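Local coordinates for ribonucleoside triphosphate reductase (Lactobacillus leichmannii, PDB 1L1L), which catalyses the adenosylcobalamin-dependent reduction of ribonucleoside triphosphates to deoxyribonucleoside triphosphates, as an allosterically regulated monomeric class II ribonucleotide reductase, at residues I428-G433 and L482-N487. Numbering follows the deposited sequence.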
loop_
_atom_site.group_PDB
_atom_site.type_symbol
_atom_site.label_atom_id
_atom_site.label_comp_id
_atom_site.label_asym_id
_atom_site.label_seq_id
_atom_site.Cartn_x
_atom_site.Cartn_y
_atom_site.Cartn_z
ATOM N N ILE A 428 8.202 6.458 20.335
ATOM C CA ILE A 428 9.521 6.872 19.882
ATOM C C ILE A 428 9.676 8.390 19.759
ATOM O O ILE A 428 10.712 8.951 20.132
ATOM C CB ILE A 428 9.867 6.200 18.541
ATOM C CG1 ILE A 428 9.849 4.675 18.719
ATOM C CG2 ILE A 428 11.231 6.664 18.060
ATOM C CD1 ILE A 428 10.065 3.907 17.445
ATOM N N ALA A 429 8.659 9.064 19.239
ATOM C CA ALA A 429 8.738 10.514 19.102
ATOM C C ALA A 429 8.947 11.143 20.484
ATOM O O ALA A 429 9.775 12.032 20.650
ATOM C CB ALA A 429 7.466 11.052 18.466
ATOM N N GLU A 430 8.196 10.659 21.469
ATOM C CA GLU A 430 8.284 11.153 22.841
ATOM C C GLU A 430 9.663 10.898 23.447
ATOM O O GLU A 430 10.230 11.776 24.099
ATOM C CB GLU A 430 7.214 10.485 23.710
ATOM C CG GLU A 430 5.793 10.910 23.380
ATOM C CD GLU A 430 4.768 10.266 24.287
ATOM O OE1 GLU A 430 3.682 10.858 24.459
ATOM O OE2 GLU A 430 5.035 9.166 24.823
ATOM N N GLU A 431 10.190 9.696 23.232
ATOM C CA GLU A 431 11.505 9.325 23.745
ATOM C C GLU A 431 12.609 10.144 23.063
ATOM O O GLU A 431 13.704 10.299 23.610
ATOM C CB GLU A 431 11.740 7.820 23.545
ATOM C CG GLU A 431 10.728 6.945 24.290
ATOM C CD GLU A 431 10.851 5.465 23.962
ATOM O OE1 GLU A 431 10.854 5.116 22.760
ATOM O OE2 GLU A 431 10.934 4.647 24.909
ATOM N N GLN A 432 12.317 10.673 21.874
ATOM C CA GLN A 432 13.276 11.501 21.139
ATOM C C GLN A 432 13.119 12.974 21.520
ATOM O O GLN A 432 13.636 13.859 20.839
ATOM C CB GLN A 432 13.092 11.346 19.629
ATOM C CG GLN A 432 13.611 10.021 19.083
ATOM C CD GLN A 432 15.121 9.972 19.043
ATOM O OE1 GLN A 432 15.784 10.296 20.024
ATOM N NE2 GLN A 432 15.674 9.567 17.907
ATOM N N GLY A 433 12.378 13.219 22.597
ATOM C CA GLY A 433 12.187 14.574 23.088
ATOM C C GLY A 433 11.217 15.466 22.340
ATOM O O GLY A 433 11.288 16.696 22.440
ATOM N N LEU A 482 0.807 0.344 26.133
ATOM C CA LEU A 482 1.235 -0.549 27.206
ATOM C C LEU A 482 2.194 0.169 28.145
ATOM O O LEU A 482 2.108 0.048 29.371
ATOM C CB LEU A 482 1.915 -1.792 26.626
ATOM C CG LEU A 482 2.407 -2.842 27.633
ATOM C CD1 LEU A 482 1.239 -3.351 28.462
ATOM C CD2 LEU A 482 3.072 -3.995 26.886
ATOM N N THR A 483 3.105 0.925 27.552
ATOM C CA THR A 483 4.095 1.666 28.309
ATOM C C THR A 483 3.412 2.766 29.102
ATOM O O THR A 483 3.424 2.765 30.334
ATOM C CB THR A 483 5.130 2.295 27.360
ATOM O OG1 THR A 483 5.770 1.254 26.613
ATOM C CG2 THR A 483 6.192 3.076 28.141
ATOM N N ARG A 484 2.784 3.682 28.375
ATOM C CA ARG A 484 2.116 4.823 28.975
ATOM C C ARG A 484 0.904 4.527 29.866
ATOM O O ARG A 484 0.550 5.346 30.713
ATOM C CB ARG A 484 1.733 5.803 27.870
ATOM C CG ARG A 484 1.737 7.243 28.311
ATOM C CD ARG A 484 1.782 8.177 27.116
ATOM N NE ARG A 484 1.714 9.580 27.522
ATOM C CZ ARG A 484 1.559 10.594 26.675
ATOM N NH1 ARG A 484 1.459 10.360 25.373
ATOM N NH2 ARG A 484 1.486 11.837 27.131
ATOM N N LEU A 485 0.277 3.366 29.700
ATOM C CA LEU A 485 -0.895 3.026 30.507
ATOM C C LEU A 485 -0.652 1.884 31.491
ATOM O O LEU A 485 -1.315 1.790 32.529
ATOM C CB LEU A 485 -2.072 2.641 29.603
ATOM C CG LEU A 485 -2.654 3.651 28.611
ATOM C CD1 LEU A 485 -3.748 2.964 27.794
ATOM C CD2 LEU A 485 -3.217 4.853 29.347
ATOM N N GLY A 486 0.293 1.012 31.159
ATOM C CA GLY A 486 0.582 -0.121 32.011
ATOM C C GLY A 486 -0.283 -1.308 31.638
ATOM O O GLY A 486 -0.053 -2.424 32.099
ATOM N N ASN A 487 -1.284 -1.069 30.793
ATOM C CA ASN A 487 -2.191 -2.127 30.362
ATOM C C ASN A 487 -2.703 -1.858 28.949
ATOM O O ASN A 487 -2.407 -0.824 28.361
ATOM C CB ASN A 487 -3.382 -2.222 31.319
ATOM C CG ASN A 487 -4.110 -0.897 31.470
ATOM O OD1 ASN A 487 -3.604 0.033 32.102
ATOM N ND2 ASN A 487 -5.296 -0.799 30.878
#
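Glu430 and Arg484 reach across from the last turns of two helices and meet in a salt bridge, with Glu430 OE1 an unusually short 2.5 Å from Arg484 NH1. The carboxylate oxygen stands over one face of the guanidinium, 3.1 Å from Arg484 CZ, and the two planar groups are turned 69° apart. It therefore lies off the N-H directions: this is a single-oxygen ion pair without a hydrogen bond, and the exact placement of the two ends is doubtful. Both chains are stretched out and cross at about a right angle. Glu430 carries its CG anti to the carbonyl carbon (chi1 -69°), and the two side chains together span the 10.8 Å between Glu430 CA and Arg484 CA. Close packing is confined to these charged ends; around them the contact is loose, burying just 84 Å² in all, and Arg484 lies exposed at the protein surface. Glu430 OE2, the other carboxylate oxygen, takes a weak hydrogen bond from Trp480 NE1, one turn earlier in the arginine's helix. The bridge thus links helix 426-431, which follows strand 421-424, to helix 477-485, which follows the parallel neighbouring strand 471-474; Leu436 of helix 436-450 touches both charged side chains, and Met517 of helix 512-536 packs against Arg484.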